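Local coordinates for alkylhydroperoxidase AhpD core: uncharacterized peroxidase-related protein (Ralstonia eutropha, PDB 2PRR), which is of unknown function but, as a helical protein of the carboxymuconolactone decarboxylase family with an AhpD-like core, probably acts as a peroxidase-related oxidoreductase, at residues D[7-12]-D[178-182]; D[96-100]-D[187-192]; D[23-28]-D[52-57]. One frame throughout, in Å; residues are numbered along the deposited sequence.

Interaction 1: residues D[7-12]-D[178-182]; sequences HPISRY and TIGMR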
loop_
_atom_site.group_PDB
_atom_site.type_symbol
_atom_site.label_atom_id
_atom_site.label_comp_id
_atom_site.label_asym_id
_atom_site.label_seq_id
_atom_site.Cartn_x
_atom_site.Cartn_y
_atom_site.Cartn_z
ATOM N N HIS D 7 -25.528 -23.594 -7.780
ATOM C CA HIS D 7 -25.062 -22.618 -6.791
ATOM C C HIS D 7 -25.820 -21.306 -6.999
ATOM O O HIS D 7 -26.223 -21.000 -8.122
ATOM C CB HIS D 7 -23.582 -22.300 -6.991
ATOM C CG HIS D 7 -22.656 -23.417 -6.647
ATOM N ND1 HIS D 7 -22.053 -23.525 -5.410
ATOM C CD2 HIS D 7 -22.199 -24.455 -7.383
ATOM C CE1 HIS D 7 -21.277 -24.593 -5.396
ATOM N NE2 HIS D 7 -21.347 -25.175 -6.579
ATOM N N PRO D 8 -25.994 -20.507 -5.933
ATOM C CA PRO D 8 -26.657 -19.215 -6.121
ATOM C C PRO D 8 -25.821 -18.304 -7.031
ATOM O O PRO D 8 -24.590 -18.417 -7.033
ATOM C CB PRO D 8 -26.766 -18.649 -4.702
ATOM C CG PRO D 8 -25.844 -19.441 -3.870
ATOM C CD PRO D 8 -25.613 -20.751 -4.532
ATOM N N ILE D 9 -26.478 -17.466 -7.841
ATOM C CA ILE D 9 -25.762 -16.559 -8.753
ATOM C C ILE D 9 -25.667 -15.119 -8.229
ATOM O O ILE D 9 -24.942 -14.304 -8.789
ATOM C CB ILE D 9 -26.346 -16.589 -10.170
ATOM C CG1 ILE D 9 -27.786 -16.067 -10.220
ATOM C CG2 ILE D 9 -26.338 -18.000 -10.699
ATOM C CD1 ILE D 9 -28.409 -16.051 -11.628
ATOM N N SER D 10 -26.384 -14.818 -7.151
ATOM C CA SER D 10 -26.403 -13.490 -6.552
ATOM C C SER D 10 -26.790 -13.648 -5.105
ATOM O O SER D 10 -27.382 -14.654 -4.761
ATOM C CB SER D 10 -27.462 -12.660 -7.261
ATOM O OG SER D 10 -27.628 -11.387 -6.673
ATOM N N ARG D 11 -26.432 -12.699 -4.234
ATOM C CA ARG D 11 -26.939 -12.724 -2.851
ATOM C C ARG D 11 -28.334 -12.073 -2.844
ATOM O O ARG D 11 -29.024 -12.120 -1.846
ATOM C CB ARG D 11 -26.037 -12.003 -1.859
ATOM C CG ARG D 11 -26.030 -10.552 -2.029
ATOM C CD ARG D 11 -25.305 -9.813 -0.946
ATOM N NE ARG D 11 -25.767 -10.083 0.415
ATOM C CZ ARG D 11 -26.945 -9.710 0.920
ATOM N NH1 ARG D 11 -27.875 -9.089 0.190
ATOM N NH2 ARG D 11 -27.215 -10.009 2.178
ATOM N N TYR D 12 -28.712 -11.449 -3.970
ATOM C CA TYR D 12 -30.000 -10.761 -4.170
ATOM C C TYR D 12 -30.940 -11.600 -4.981
ATOM O O TYR D 12 -30.488 -12.475 -5.701
ATOM C CB TYR D 12 -29.798 -9.413 -4.907
ATOM C CG TYR D 12 -29.230 -8.365 -4.005
ATOM C CD1 TYR D 12 -27.866 -8.265 -3.805
ATOM C CD2 TYR D 12 -30.065 -7.517 -3.303
ATOM C CE1 TYR D 12 -27.337 -7.321 -2.943
ATOM C CE2 TYR D 12 -29.546 -6.562 -2.436
ATOM C CZ TYR D 12 -28.183 -6.467 -2.267
ATOM O OH TYR D 12 -27.668 -5.524 -1.397
ATOM N N THR D 178 -20.074 -6.915 -5.203
ATOM C CA THR D 178 -20.978 -6.629 -4.088
ATOM C C THR D 178 -22.119 -7.644 -3.973
ATOM O O THR D 178 -22.457 -8.065 -2.863
ATOM C CB THR D 178 -21.553 -5.209 -4.157
ATOM O OG1 THR D 178 -20.493 -4.241 -4.106
ATOM C CG2 THR D 178 -22.480 -4.971 -2.995
ATOM N N ILE D 179 -22.697 -8.041 -5.106
ATOM C CA ILE D 179 -23.840 -8.955 -5.101
ATOM C C ILE D 179 -23.471 -10.464 -5.158
ATOM O O ILE D 179 -24.347 -11.328 -5.030
ATOM C CB ILE D 179 -24.871 -8.600 -6.251
ATOM C CG1 ILE D 179 -24.369 -8.979 -7.631
ATOM C CG2 ILE D 179 -25.235 -7.109 -6.257
ATOM C CD1 ILE D 179 -25.500 -8.924 -8.683
ATOM N N GLY D 180 -22.190 -10.770 -5.349
ATOM C CA GLY D 180 -21.722 -12.136 -5.446
ATOM C C GLY D 180 -22.078 -12.706 -6.790
ATOM O O GLY D 180 -22.472 -13.890 -6.907
HETATM N N MSE D 181 -21.930 -11.887 -7.822
HETATM C CA MSE D 181 -22.327 -12.313 -9.156
HETATM C C MSE D 181 -21.449 -13.497 -9.567
HETATM O O MSE D 181 -20.219 -13.430 -9.478
HETATM C CB MSE D 181 -22.241 -11.157 -10.127
HETATM C CG MSE D 181 -23.033 -11.417 -11.427
HETATM SE SE MSE D 181 -22.506 -10.139 -12.596
HETATM C CE MSE D 181 -23.417 -8.764 -11.787
ATOM N N ARG D 182 -22.097 -14.595 -9.972
ATOM C CA ARG D 182 -21.418 -15.852 -10.278
ATOM C C ARG D 182 -21.256 -16.126 -11.771
ATOM O O ARG D 182 -22.255 -16.174 -12.517
ATOM C CB ARG D 182 -22.168 -17.025 -9.636
ATOM C CG ARG D 182 -21.410 -18.346 -9.707
ATOM C CD ARG D 182 -22.265 -19.579 -9.376
ATOM N NE ARG D 182 -21.517 -20.807 -9.679
ATOM C CZ ARG D 182 -20.662 -21.405 -8.845
ATOM N NH1 ARG D 182 -20.457 -20.966 -7.615
ATOM N NH2 ARG D 182 -20.016 -22.486 -9.246
HETATM O O HOH W 1 -22.342 -18.944 -5.816
#
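The guanidinium of R182 lies flat on the imidazole of H7, the planes 2° apart and the centres 4.0 Å from each other. NH1 of R182 sits over the ring at 3.4 Å from CG of H7, NH2 reaches toward CD2, and CB of H7 covers the same guanidinium near its rim. R182 gets there by an extended chain, with CG anti to the backbone N (chi1 -170°), that passes alongside the carbonyl of P8, CD of R182 lying 3.5 Å from O of P8. A water joins the two sides, donating to O of P8 and accepting from NH1 of R182. The ring of Y12 has NH1 of R11 over one face, while CG2 of I179 meets CD1 of Y12 obliquely at 3.8 Å.

Between these flat groups the backbones run in roughly opposite directions and are bonded twice. N of R11 donates to O of I179 at 2.6 Å, and N of R182 donates to O of I9 at 3.1 Å. G180, with positive phi, takes the chain out of helix 156-179 between the two bonds, and OG of S10 closes an ST turn by accepting from N of Y12.

Main-chain bonds thus fasten the N-terminal arm to a helix end, while R11 of the arm pairs with E143 and D156 of the second subunit and R182, beyond the helix end, with D119 of the third. This last salt bridge, to a residue that also packs on H7, probably helps to hold the guanidinium flat on the imidazole and would balance charge there if H7 were protonated.

Interaction 2: residues D[96-100]-D[187-192]; sequences AILRI and FFLMGR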
loop_
_atom_site.group_PDB
_atom_site.type_symbol
_atom_site.label_atom_id
_atom_site.label_comp_id
_atom_site.label_asym_id
_atom_site.label_seq_id
_atom_site.Cartn_x
_atom_site.Cartn_y
_atom_site.Cartn_z
ATOM N N ALA D 96 -13.099 -15.628 -21.361
ATOM C CA ALA D 96 -13.696 -16.522 -22.354
ATOM C C ALA D 96 -13.867 -15.805 -23.671
ATOM O O ALA D 96 -13.463 -16.292 -24.703
ATOM C CB ALA D 96 -15.032 -17.035 -21.863
ATOM N N ILE D 97 -14.406 -14.606 -23.599
ATOM C CA ILE D 97 -14.680 -13.775 -24.760
ATOM C C ILE D 97 -13.378 -13.304 -25.402
ATOM O O ILE D 97 -13.285 -13.242 -26.611
ATOM C CB ILE D 97 -15.564 -12.591 -24.366
ATOM C CG1 ILE D 97 -16.882 -13.092 -23.741
ATOM C CG2 ILE D 97 -15.869 -11.728 -25.582
ATOM C CD1 ILE D 97 -17.607 -12.063 -22.910
ATOM N N LEU D 98 -12.379 -12.960 -24.583
ATOM C CA LEU D 98 -11.052 -12.583 -25.078
ATOM C C LEU D 98 -10.399 -13.729 -25.863
ATOM O O LEU D 98 -9.815 -13.505 -26.926
ATOM C CB LEU D 98 -10.156 -12.184 -23.902
ATOM C CG LEU D 98 -8.669 -12.000 -24.161
ATOM C CD1 LEU D 98 -8.408 -11.095 -25.305
ATOM C CD2 LEU D 98 -8.008 -11.495 -22.875
ATOM N N ARG D 99 -10.482 -14.947 -25.329
ATOM C CA ARG D 99 -9.925 -16.132 -25.993
ATOM C C ARG D 99 -10.600 -16.397 -27.323
ATOM O O ARG D 99 -9.948 -16.717 -28.289
ATOM C CB ARG D 99 -10.042 -17.380 -25.115
ATOM C CG ARG D 99 -9.070 -17.383 -23.915
ATOM C CD ARG D 99 -9.090 -18.720 -23.243
ATOM N NE ARG D 99 -10.388 -19.060 -22.663
ATOM C CZ ARG D 99 -10.734 -18.779 -21.415
ATOM N NH1 ARG D 99 -9.894 -18.147 -20.597
ATOM N NH2 ARG D 99 -11.922 -19.128 -20.970
ATOM N N ILE D 100 -11.908 -16.266 -27.347
ATOM C CA ILE D 100 -12.692 -16.447 -28.566
ATOM C C ILE D 100 -12.331 -15.412 -29.632
ATOM O O ILE D 100 -12.111 -15.773 -30.786
ATOM C CB ILE D 100 -14.199 -16.300 -28.262
ATOM C CG1 ILE D 100 -14.711 -17.435 -27.372
ATOM C CG2 ILE D 100 -15.027 -16.252 -29.553
ATOM C CD1 ILE D 100 -14.880 -18.753 -28.077
ATOM N N PHE D 187 -18.391 -20.314 -19.377
ATOM C CA PHE D 187 -17.264 -19.406 -19.594
ATOM C C PHE D 187 -15.896 -20.010 -19.274
ATOM O O PHE D 187 -14.929 -19.720 -19.981
ATOM C CB PHE D 187 -17.414 -18.115 -18.776
ATOM C CG PHE D 187 -18.529 -17.217 -19.236
ATOM C CD1 PHE D 187 -18.601 -16.797 -20.563
ATOM C CD2 PHE D 187 -19.445 -16.712 -18.326
ATOM C CE1 PHE D 187 -19.592 -15.954 -20.982
ATOM C CE2 PHE D 187 -20.447 -15.864 -18.741
ATOM C CZ PHE D 187 -20.527 -15.491 -20.085
ATOM N N PHE D 188 -15.827 -20.825 -18.211
ATOM C CA PHE D 188 -14.564 -21.414 -17.721
ATOM C C PHE D 188 -13.844 -22.247 -18.787
ATOM O O PHE D 188 -12.632 -22.212 -18.886
ATOM C CB PHE D 188 -14.800 -22.275 -16.469
ATOM C CG PHE D 188 -15.090 -21.496 -15.181
ATOM C CD1 PHE D 188 -16.344 -21.026 -14.902
ATOM C CD2 PHE D 188 -14.115 -21.355 -14.202
ATOM C CE1 PHE D 188 -16.631 -20.364 -13.704
ATOM C CE2 PHE D 188 -14.378 -20.687 -12.985
ATOM C CZ PHE D 188 -15.620 -20.193 -12.732
ATOM N N LEU D 189 -14.602 -22.958 -19.609
ATOM C CA LEU D 189 -14.044 -23.833 -20.643
ATOM C C LEU D 189 -14.038 -23.251 -22.077
ATOM O O LEU D 189 -13.276 -23.696 -22.931
ATOM C CB LEU D 189 -14.831 -25.152 -20.606
ATOM C CG LEU D 189 -14.416 -26.329 -21.482
ATOM C CD1 LEU D 189 -12.908 -26.633 -21.445
ATOM C CD2 LEU D 189 -15.219 -27.545 -21.026
HETATM N N MSE D 190 -14.891 -22.269 -22.319
HETATM C CA MSE D 190 -15.048 -21.625 -23.624
HETATM C C MSE D 190 -13.801 -20.913 -24.149
HETATM O O MSE D 190 -13.216 -20.087 -23.451
HETATM C CB MSE D 190 -16.189 -20.625 -23.497
HETATM C CG MSE D 190 -16.516 -19.794 -24.698
HETATM SE SE MSE D 190 -17.957 -18.612 -24.193
HETATM C CE MSE D 190 -19.306 -19.903 -23.710
ATOM N N GLY D 191 -13.415 -21.224 -25.388
ATOM C CA GLY D 191 -12.222 -20.632 -26.014
ATOM C C GLY D 191 -10.862 -21.265 -25.692
ATOM O O GLY D 191 -9.827 -20.815 -26.196
ATOM N N ARG D 192 -10.852 -22.306 -24.865
ATOM C CA ARG D 192 -9.617 -22.981 -24.486
ATOM C C ARG D 192 -9.166 -24.038 -25.513
ATOM O O ARG D 192 -8.000 -24.430 -25.533
ATOM C CB ARG D 192 -9.764 -23.593 -23.097
ATOM C CG ARG D 192 -10.113 -22.579 -22.039
ATOM C CD ARG D 192 -9.932 -23.161 -20.652
ATOM N NE ARG D 192 -10.003 -22.151 -19.595
ATOM C CZ ARG D 192 -9.036 -21.274 -19.314
ATOM N NH1 ARG D 192 -7.902 -21.260 -20.010
ATOM N NH2 ARG D 192 -9.207 -20.402 -18.323
#
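R99 grips O of M190 side-on with two nitrogens, NE at 3.1 Å and NH2 at 3.0 Å, with O of M190 7° out of the guanidinium plane. This is the tight part of a buried contact. One face of the same guanidinium is stacked on that of R192, centres 3.7 Å apart and planes at 24°; the opposite face has N of A96 near its rim. The bend of the R99 chain at chi3 (-63°) brings NE and NH2 edge-on to O of M190. NE of R192 donates to O of F188 at 2.7 Å. The two guanidiniums stack beside D109, which salt-bridges NH1 of R192 and makes a long, weak ion pair with NH1 of R99, so its charge probably favours the stack.

Residues 189-192 form a type II beta turn just after the short helix 185-189, docked against helix 88-102 of the family's helical fold. G191 occupies the turn position with positive phi, and O of G191 lies 3.6 Å from CB of R99.

CB of A96 presses against O of F187 at 3.3 Å, against CD1 of the F187 ring, which F37 meets edge-to-face, and against the selenium of M190, a selenomethionine, at 4.1 Å. Toward the exposed I100 the fit is looser and wholly apolar: CD1 of I100 rests 3.9 Å from CG of M190 and beside CA of G191.

Interaction 3: residues D[23-28]-D[52-57]; sequences DIRQRI and FRAFFA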
loop_
_atom_site.group_PDB
_atom_site.type_symbol
_atom_site.label_atom_id
_atom_site.label_comp_id
_atom_site.label_asym_id
_atom_site.label_seq_id
_atom_site.Cartn_x
_atom_site.Cartn_y
_atom_site.Cartn_z
ATOM N N ASP D 23 -38.827 -5.355 -23.059
ATOM C CA ASP D 23 -37.555 -4.855 -23.633
ATOM C C ASP D 23 -36.349 -5.611 -23.054
ATOM O O ASP D 23 -35.452 -6.026 -23.796
ATOM C CB ASP D 23 -37.390 -3.321 -23.496
ATOM C CG ASP D 23 -37.447 -2.813 -22.048
ATOM O OD1 ASP D 23 -38.091 -3.448 -21.194
ATOM O OD2 ASP D 23 -36.866 -1.735 -21.776
ATOM N N ILE D 24 -36.376 -5.792 -21.732
ATOM C CA ILE D 24 -35.380 -6.549 -20.980
ATOM C C ILE D 24 -35.482 -8.018 -21.373
ATOM O O ILE D 24 -34.470 -8.634 -21.706
ATOM C CB ILE D 24 -35.603 -6.399 -19.451
ATOM C CG1 ILE D 24 -35.296 -4.952 -19.034
ATOM C CG2 ILE D 24 -34.772 -7.427 -18.675
ATOM C CD1 ILE D 24 -35.577 -4.662 -17.595
ATOM N N ARG D 25 -36.693 -8.581 -21.342
ATOM C CA ARG D 25 -36.883 -9.971 -21.766
ATOM C C ARG D 25 -36.315 -10.231 -23.166
ATOM O O ARG D 25 -35.732 -11.291 -23.411
ATOM C CB ARG D 25 -38.355 -10.359 -21.780
ATOM C CG ARG D 25 -39.054 -10.443 -20.432
ATOM C CD ARG D 25 -40.455 -11.101 -20.536
ATOM N NE ARG D 25 -40.363 -12.495 -21.011
ATOM C CZ ARG D 25 -40.436 -12.909 -22.286
ATOM N NH1 ARG D 25 -40.640 -12.064 -23.304
ATOM N NH2 ARG D 25 -40.299 -14.205 -22.549
ATOM N N GLN D 26 -36.484 -9.268 -24.077
ATOM C CA GLN D 26 -36.014 -9.414 -25.467
ATOM C C GLN D 26 -34.477 -9.363 -25.568
ATOM O O GLN D 26 -33.880 -10.067 -26.384
ATOM C CB GLN D 26 -36.687 -8.363 -26.389
ATOM C CG GLN D 26 -36.284 -8.423 -27.881
ATOM N N ARG D 27 -33.836 -8.537 -24.746
ATOM C CA ARG D 27 -32.376 -8.463 -24.747
ATOM C C ARG D 27 -31.806 -9.784 -24.225
ATOM O O ARG D 27 -30.833 -10.307 -24.778
ATOM C CB ARG D 27 -31.883 -7.298 -23.902
ATOM C CG ARG D 27 -30.367 -7.199 -23.835
ATOM C CD ARG D 27 -29.946 -6.183 -22.813
ATOM N NE ARG D 27 -30.029 -4.818 -23.304
ATOM C CZ ARG D 27 -29.072 -4.212 -24.001
ATOM N NH1 ARG D 27 -27.955 -4.852 -24.354
ATOM N NH2 ARG D 27 -29.246 -2.947 -24.360
ATOM N N ILE D 28 -32.421 -10.316 -23.168
ATOM C CA ILE D 28 -32.028 -11.607 -22.593
ATOM C C ILE D 28 -32.237 -12.747 -23.602
ATOM O O ILE D 28 -31.393 -13.638 -23.730
ATOM C CB ILE D 28 -32.802 -11.907 -21.287
ATOM C CG1 ILE D 28 -32.406 -10.904 -20.196
ATOM C CG2 ILE D 28 -32.540 -13.334 -20.805
ATOM C CD1 ILE D 28 -33.229 -11.026 -18.925
ATOM N N PHE D 52 -30.347 -1.986 -15.094
ATOM C CA PHE D 52 -30.125 -2.928 -16.178
ATOM C C PHE D 52 -30.116 -2.198 -17.529
ATOM O O PHE D 52 -29.207 -2.377 -18.336
ATOM C CB PHE D 52 -31.270 -3.958 -16.153
ATOM C CG PHE D 52 -31.226 -4.955 -17.250
ATOM C CD1 PHE D 52 -31.681 -4.630 -18.517
ATOM C CD2 PHE D 52 -30.788 -6.236 -17.015
ATOM C CE1 PHE D 52 -31.654 -5.537 -19.522
ATOM C CE2 PHE D 52 -30.766 -7.151 -18.035
ATOM C CZ PHE D 52 -31.207 -6.792 -19.297
ATOM N N ARG D 53 -31.123 -1.370 -17.778
ATOM C CA ARG D 53 -31.204 -0.683 -19.074
ATOM C C ARG D 53 -30.031 0.266 -19.268
ATOM O O ARG D 53 -29.440 0.336 -20.354
ATOM C CB ARG D 53 -32.538 0.065 -19.236
ATOM C CG ARG D 53 -33.768 -0.847 -19.324
ATOM C CD ARG D 53 -35.057 -0.067 -19.548
ATOM N NE ARG D 53 -36.265 -0.899 -19.377
ATOM C CZ ARG D 53 -37.072 -0.881 -18.313
ATOM N NH1 ARG D 53 -36.827 -0.109 -17.250
ATOM N NH2 ARG D 53 -38.127 -1.682 -18.299
ATOM N N ALA D 54 -29.692 0.993 -18.211
ATOM C CA ALA D 54 -28.611 1.966 -18.275
ATOM C C ALA D 54 -27.228 1.295 -18.375
ATOM O O ALA D 54 -26.301 1.837 -18.993
ATOM C CB ALA D 54 -28.685 2.901 -17.067
ATOM N N PHE D 55 -27.088 0.132 -17.752
ATOM C CA PHE D 55 -25.837 -0.627 -17.777
ATOM C C PHE D 55 -25.578 -1.119 -19.190
ATOM O O PHE D 55 -24.529 -0.843 -19.777
ATOM C CB PHE D 55 -25.947 -1.828 -16.810
ATOM C CG PHE D 55 -24.678 -2.647 -16.658
ATOM C CD1 PHE D 55 -24.404 -3.703 -17.507
ATOM C CD2 PHE D 55 -23.780 -2.374 -15.629
ATOM C CE1 PHE D 55 -23.264 -4.447 -17.362
ATOM C CE2 PHE D 55 -22.644 -3.117 -15.472
ATOM C CZ PHE D 55 -22.379 -4.155 -16.331
ATOM N N PHE D 56 -26.532 -1.850 -19.742
ATOM C CA PHE D 56 -26.312 -2.418 -21.063
ATOM C C PHE D 56 -26.200 -1.393 -22.160
ATOM O O PHE D 56 -25.444 -1.570 -23.090
ATOM C CB PHE D 56 -27.290 -3.546 -21.352
ATOM C CG PHE D 56 -27.009 -4.755 -20.534
ATOM C CD1 PHE D 56 -25.945 -5.580 -20.858
ATOM C CD2 PHE D 56 -27.737 -5.031 -19.396
ATOM C CE1 PHE D 56 -25.646 -6.654 -20.077
ATOM C CE2 PHE D 56 -27.441 -6.117 -18.621
ATOM C CZ PHE D 56 -26.399 -6.928 -18.962
ATOM N N ALA D 57 -26.900 -0.288 -22.025
ATOM C CA ALA D 57 -26.754 0.783 -22.989
ATOM C C ALA D 57 -25.355 1.372 -22.933
ATOM O O ALA D 57 -24.777 1.712 -23.964
ATOM C CB ALA D 57 -27.791 1.848 -22.742
HETATM O O HOH W 2 -30.604 -0.764 -22.329
#
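F52, R27 and I24 carry most of this contact between two helices. The F52 ring, brought toward helix 22-35 with its CG anti to the backbone N (chi1 177°), is sandwiched: CG2 of I24 makes a CH-pi contact over one face, 3.9 Å from the centroid, and CD2 of F56 lies over the centre of the other. CG1 of I24 touches CD1 of F52 at 3.7 Å, and CD of R27 passes CE1 and CZ obliquely.

R27 slides past F52 and lays its guanidinium over the start of the F56 side chain. CB of F56 stands above the centre of that flat group, 3.3 Å from CZ of R27, and the ring plane is turned 26° from it. NH1 of R27 is salt-bridged to D60, and F42 of helix 40-45 stacks on F56.

At the exposed margin R53 reaches across to D23. NE of R53 donates to the syn lone pair of OD2 of D23 at 2.6 Å, whereas the bond from NH2 of R53 to OD1 of D23 is weak at 3.4 Å; the two planes are nearly coplanar. D50 takes NH1 of R53.

The axes of the short segments cross at 42° and approach no closer than 11.4 Å: a helix-helix packing of helix 22-35 on helix 49-63, the latter within the carboxymuconolactone decarboxylase family region of this all-helical AhpD-like chain.

Overall arrangement
The three contacts lie apart in an all-helical chain, with centres 19 to 23 Å from one another and none touching. Along the sequence, interaction 3 (23-28 with 52-57) falls wholly between the two segments of interaction 1, and it closes before interaction 2 opens. Interactions 1 and 2 alternate, since 96-100 lies between 7-12 and 178-182 while 187-192 follows; helix 156-179 and helix 185-189, which they use, are consecutive, and the nearest atoms of interactions 1 and 2 are about 6 Å apart. Interaction 1 brings the N-terminal arm to the chain's late part. In the six-chain assembly, interactions 1 and 3 touch the second subunit and interactions 1 and 2 the third, so chain closure and oligomer contacts share these regions.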